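Local coordinates for beta-lactamase (Klebsiella pneumoniae, PDB 6KBY), which probably hydrolyses beta-lactam antibiotics to substituted beta-amino acids as a class C enzyme, and binds AMP covalently in its pocket, at residues 185-197 with 229-241. Residues are numbered along the deposited sequence; the frame is centred on the assembly and turned at random.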
loop_
_atom_site.group_PDB
_atom_site.type_symbol
_atom_site.label_atom_id
_atom_site.label_comp_id
_atom_site.label_asym_id
_atom_site.label_seq_id
_atom_site.Cartn_x
_atom_site.Cartn_y
_atom_site.Cartn_z
ATOM N N LEU A 185 13.972 1.060 -1.348
ATOM C CA LEU A 185 13.932 1.342 0.084
ATOM C C LEU A 185 15.169 2.089 0.567
ATOM O O LEU A 185 15.010 3.045 1.346
ATOM C CB LEU A 185 13.650 0.063 0.890
ATOM C CG LEU A 185 12.321 -0.631 0.573
ATOM C CD1 LEU A 185 12.247 -1.981 1.258
ATOM C CD2 LEU A 185 11.136 0.245 0.971
ATOM N N PRO A 186 16.395 1.739 0.155
ATOM C CA PRO A 186 17.544 2.555 0.576
ATOM C C PRO A 186 17.457 4.006 0.135
ATOM O O PRO A 186 17.763 4.900 0.932
ATOM C CB PRO A 186 18.741 1.819 -0.044
ATOM C CG PRO A 186 18.289 0.400 -0.119
ATOM C CD PRO A 186 16.830 0.484 -0.485
ATOM N N GLN A 187 17.040 4.269 -1.106
ATOM C CA GLN A 187 16.937 5.650 -1.578
ATOM C C GLN A 187 15.866 6.429 -0.824
ATOM O O GLN A 187 15.967 7.658 -0.695
ATOM C CB GLN A 187 16.660 5.694 -3.083
ATOM C CG GLN A 187 17.858 5.394 -3.976
ATOM C CD GLN A 187 17.627 5.837 -5.414
ATOM O OE1 GLN A 187 16.985 6.859 -5.667
ATOM N NE2 GLN A 187 18.149 5.070 -6.363
ATOM N N LEU A 188 14.834 5.745 -0.329
ATOM C CA LEU A 188 13.817 6.382 0.496
ATOM C C LEU A 188 14.232 6.508 1.954
ATOM O O LEU A 188 13.474 7.067 2.752
ATOM C CB LEU A 188 12.503 5.606 0.400
ATOM C CG LEU A 188 11.863 5.557 -0.989
ATOM C CD1 LEU A 188 10.706 4.578 -1.002
ATOM C CD2 LEU A 188 11.397 6.939 -1.410
ATOM N N GLY A 189 15.409 6.006 2.326
ATOM C CA GLY A 189 15.821 6.064 3.712
ATOM C C GLY A 189 15.060 5.129 4.618
ATOM O O GLY A 189 15.007 5.357 5.828
ATOM N N MET A 190 14.467 4.074 4.064
ATOM C CA MET A 190 13.650 3.138 4.831
ATOM C C MET A 190 14.504 1.915 5.145
ATOM O O MET A 190 14.457 0.887 4.469
ATOM C CB MET A 190 12.378 2.804 4.058
ATOM C CG MET A 190 11.476 4.022 3.881
ATOM S SD MET A 190 10.101 3.747 2.763
ATOM C CE MET A 190 9.079 2.653 3.750
ATOM N N HIS A 191 15.313 2.048 6.194
ATOM C CA HIS A 191 16.322 1.052 6.527
ATOM C C HIS A 191 15.784 -0.096 7.359
ATOM O O HIS A 191 16.493 -1.091 7.539
ATOM C CB HIS A 191 17.508 1.718 7.231
ATOM C CG HIS A 191 18.116 2.836 6.444
ATOM N ND1 HIS A 191 18.700 2.643 5.212
ATOM C CD2 HIS A 191 18.211 4.161 6.703
ATOM C CE1 HIS A 191 19.138 3.800 4.750
ATOM N NE2 HIS A 191 18.853 4.737 5.635
ATOM N N HIS A 192 14.554 0.005 7.849
ATOM C CA HIS A 192 13.913 -1.064 8.604
ATOM C C HIS A 192 12.636 -1.519 7.913
ATOM O O HIS A 192 11.588 -1.727 8.530
ATOM C CB HIS A 192 13.750 -0.667 10.065
ATOM C CG HIS A 192 15.061 -0.358 10.714
ATOM N ND1 HIS A 192 15.628 0.898 10.684
ATOM C CD2 HIS A 192 15.957 -1.161 11.336
ATOM C CE1 HIS A 192 16.797 0.865 11.301
ATOM N NE2 HIS A 192 17.022 -0.373 11.703
ATOM N N SER A 193 12.750 -1.673 6.601
ATOM C CA SER A 193 11.692 -2.153 5.731
ATOM C C SER A 193 12.289 -3.253 4.870
ATOM O O SER A 193 13.398 -3.095 4.345
ATOM C CB SER A 193 11.190 -1.017 4.841
ATOM O OG SER A 193 10.661 0.038 5.624
ATOM N N TYR A 194 11.570 -4.367 4.736
ATOM C CA TYR A 194 12.152 -5.554 4.129
ATOM C C TYR A 194 11.094 -6.348 3.385
ATOM O O TYR A 194 9.919 -6.361 3.761
ATOM C CB TYR A 194 12.720 -6.495 5.195
ATOM C CG TYR A 194 13.618 -5.825 6.199
ATOM C CD1 TYR A 194 14.949 -5.570 5.907
ATOM C CD2 TYR A 194 13.135 -5.451 7.446
ATOM C CE1 TYR A 194 15.776 -4.954 6.833
ATOM C CE2 TYR A 194 13.953 -4.838 8.377
ATOM C CZ TYR A 194 15.267 -4.594 8.064
ATOM O OH TYR A 194 16.068 -3.988 9.001
ATOM N N LEU A 195 11.542 -7.049 2.346
ATOM C CA LEU A 195 10.801 -8.191 1.827
ATOM C C LEU A 195 11.176 -9.477 2.547
ATOM O O LEU A 195 10.322 -10.347 2.728
ATOM C CB LEU A 195 11.045 -8.352 0.325
ATOM C CG LEU A 195 10.510 -7.209 -0.534
ATOM C CD1 LEU A 195 11.021 -7.318 -1.960
ATOM C CD2 LEU A 195 8.991 -7.184 -0.509
ATOM N N LYS A 196 12.439 -9.612 2.955
ATOM C CA LYS A 196 12.933 -10.732 3.755
ATOM C C LYS A 196 13.567 -10.151 5.011
ATOM O O LYS A 196 14.599 -9.478 4.927
ATOM C CB LYS A 196 13.995 -11.515 2.982
ATOM C CG LYS A 196 13.503 -12.415 1.869
ATOM C CD LYS A 196 14.689 -13.098 1.190
ATOM C CE LYS A 196 14.252 -14.051 0.089
ATOM N NZ LYS A 196 15.373 -14.371 -0.844
ATOM N N VAL A 197 12.971 -10.422 6.166
ATOM C CA VAL A 197 13.488 -9.860 7.419
ATOM C C VAL A 197 14.815 -10.530 7.760
ATOM O O VAL A 197 14.888 -11.772 7.791
ATOM C CB VAL A 197 12.467 -10.051 8.543
ATOM C CG1 VAL A 197 13.038 -9.586 9.874
ATOM C CG2 VAL A 197 11.162 -9.315 8.216
ATOM N N GLY A 229 4.428 -8.350 0.088
ATOM C CA GLY A 229 5.588 -8.846 0.809
ATOM C C GLY A 229 6.238 -7.966 1.865
ATOM O O GLY A 229 7.103 -8.471 2.586
ATOM N N ILE A 230 5.875 -6.692 2.000
ATOM C CA ILE A 230 6.648 -5.775 2.839
ATOM C C ILE A 230 6.375 -6.013 4.322
ATOM O O ILE A 230 5.216 -6.132 4.749
ATOM C CB ILE A 230 6.363 -4.314 2.453
ATOM C CG1 ILE A 230 6.875 -4.011 1.038
ATOM C CG2 ILE A 230 6.954 -3.354 3.478
ATOM C CD1 ILE A 230 8.383 -3.835 0.928
ATOM N N LYS A 231 7.453 -6.037 5.115
ATOM C CA LYS A 231 7.411 -5.914 6.567
ATOM C C LYS A 231 8.166 -4.642 6.925
ATOM O O LYS A 231 9.253 -4.402 6.391
ATOM C CB LYS A 231 8.092 -7.114 7.241
ATOM C CG LYS A 231 7.437 -8.468 6.980
ATOM C CD LYS A 231 8.003 -9.108 5.700
ATOM C CE LYS A 231 7.173 -10.245 5.182
ATOM N NZ LYS A 231 7.882 -10.692 3.975
ATOM N N THR A 232 7.601 -3.825 7.815
ATOM C CA THR A 232 8.155 -2.494 8.038
ATOM C C THR A 232 7.678 -1.956 9.384
ATOM O O THR A 232 6.797 -2.527 10.031
ATOM C CB THR A 232 7.778 -1.570 6.875
ATOM O OG1 THR A 232 8.396 -0.294 7.043
ATOM C CG2 THR A 232 6.278 -1.396 6.797
ATOM N N THR A 233 8.286 -0.850 9.799
ATOM C CA THR A 233 7.899 -0.158 11.021
ATOM C C THR A 233 6.983 1.013 10.688
ATOM O O THR A 233 6.975 1.534 9.568
ATOM C CB THR A 233 9.121 0.386 11.768
ATOM O OG1 THR A 233 9.722 1.413 10.974
ATOM C CG2 THR A 233 10.137 -0.717 12.059
ATOM N N SER A 234 6.223 1.447 11.694
ATOM C CA SER A 234 5.401 2.635 11.498
ATOM C C SER A 234 6.254 3.865 11.218
ATOM O O SER A 234 5.844 4.743 10.452
ATOM C CB SER A 234 4.508 2.863 12.714
ATOM O OG SER A 234 5.292 3.133 13.859
ATOM N N SER A 235 7.454 3.937 11.801
ATOM C CA SER A 235 8.331 5.077 11.544
ATOM C C SER A 235 8.815 5.105 10.101
ATOM O O SER A 235 8.861 6.172 9.477
ATOM C CB SER A 235 9.507 5.047 12.514
ATOM O OG SER A 235 9.067 5.281 13.841
ATOM N N ASP A 236 9.197 3.948 9.556
ATOM C CA ASP A 236 9.585 3.914 8.147
ATOM C C ASP A 236 8.418 4.287 7.245
ATOM O O ASP A 236 8.596 5.006 6.256
ATOM C CB ASP A 236 10.124 2.537 7.753
ATOM C CG ASP A 236 11.633 2.421 7.910
ATOM O OD1 ASP A 236 12.240 3.226 8.654
ATOM O OD2 ASP A 236 12.212 1.495 7.296
ATOM N N LEU A 237 7.219 3.791 7.552
ATOM C CA LEU A 237 6.075 4.158 6.725
ATOM C C LEU A 237 5.707 5.623 6.880
ATOM O O LEU A 237 5.237 6.238 5.920
ATOM C CB LEU A 237 4.875 3.269 7.016
ATOM C CG LEU A 237 4.964 1.872 6.417
ATOM C CD1 LEU A 237 3.772 1.041 6.875
ATOM C CD2 LEU A 237 5.039 1.910 4.892
ATOM N N LEU A 238 5.909 6.207 8.062
ATOM C CA LEU A 238 5.662 7.639 8.173
ATOM C C LEU A 238 6.649 8.423 7.317
ATOM O O LEU A 238 6.283 9.434 6.707
ATOM C CB LEU A 238 5.701 8.095 9.629
ATOM C CG LEU A 238 5.102 9.485 9.879
ATOM C CD1 LEU A 238 3.603 9.498 9.587
ATOM C CD2 LEU A 238 5.382 9.949 11.298
ATOM N N ARG A 239 7.901 7.967 7.249
ATOM C CA ARG A 239 8.857 8.593 6.340
ATOM C C ARG A 239 8.384 8.483 4.893
ATOM O O ARG A 239 8.468 9.445 4.122
ATOM C CB ARG A 239 10.234 7.955 6.514
ATOM C CG ARG A 239 11.300 8.603 5.660
ATOM C CD ARG A 239 12.706 8.088 5.941
ATOM N NE ARG A 239 13.622 8.626 4.943
ATOM C CZ ARG A 239 14.231 9.802 5.047
ATOM N NH1 ARG A 239 14.044 10.563 6.120
ATOM N NH2 ARG A 239 15.030 10.221 4.074
ATOM N N TYR A 240 7.856 7.317 4.518
ATOM C CA TYR A 240 7.308 7.112 3.177
ATOM C C TYR A 240 6.167 8.081 2.906
ATOM O O TYR A 240 6.064 8.644 1.807
ATOM C CB TYR A 240 6.808 5.676 3.098
ATOM C CG TYR A 240 6.277 5.131 1.791
ATOM C CD1 TYR A 240 7.038 5.143 0.625
ATOM C CD2 TYR A 240 5.046 4.494 1.762
ATOM C CE1 TYR A 240 6.566 4.564 -0.543
ATOM C CE2 TYR A 240 4.568 3.916 0.611
ATOM C CZ TYR A 240 5.331 3.954 -0.539
ATOM O OH TYR A 240 4.883 3.354 -1.697
ATOM N N VAL A 241 5.299 8.286 3.897
ATOM C CA VAL A 241 4.205 9.244 3.749
ATOM C C VAL A 241 4.749 10.660 3.572
ATOM O O VAL A 241 4.312 11.405 2.688
ATOM C CB VAL A 241 3.243 9.125 4.945
ATOM C CG1 VAL A 241 2.272 10.299 4.989
ATOM C CG2 VAL A 241 2.492 7.799 4.883
HETATM O O HOH W 1 16.168 9.258 1.597
HETATM O O HOH W 2 14.917 3.177 8.876
#
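Tyr194 and Lys231 form an antiparallel hydrogen-bonded pair in a three-stranded sheet, where strand 231-232 lies between strands 67-68 and 193-194; Lys231 N reaches Tyr194 O at 2.8 Å. A long side chain suits Lys231: its aliphatic part lies along Val197 while the ammonium reaches carbonyls beyond the strand pair. CB lies 3.9 Å from Val197 CG2, and CG touches that methyl too; a bend at chi2 (88°) then carries CD past Tyr194 O, CE approaches Leu195 O, and NZ donates to two carbonyls, Leu195 O at 2.8 Å and Gly229 O, tying segment 185-197 to 229-241. Gly229 packs against Leu195 CD2, which also meets Ile230 CD1, and lies about 9 Å from the side chain of Ser71, which binds AMP covalently.

Beyond the sheet, Thr233 caps helix 234-244, its hydroxyl accepting from Asp236 N. The buried carboxylate of Asp236 fits the turn before strand 193-194 because it can accept several hydrogen bonds: OD2 takes His192 N on its syn side, 21° out of the carboxylate plane, and Ser193 OG on its anti lone pair, while a water on OD1 joins it to His191 N and His192 ND1. Flexible Met190 brings SD obliquely beside the Tyr240 ring in a Met-aromatic contact, and the bend at chi3 turns CE back to Asp236 O at 3.5 Å; the tyrosine hydroxyl bonds to Thr75. Arg239 stretches to the Schellman motif ending helix 176-187 at Gly189, whose positive phi (72°) favours glycine; Arg239 NE, with the acceptor near the guanidinium plane, donates to Leu188 O at 2.7 Å.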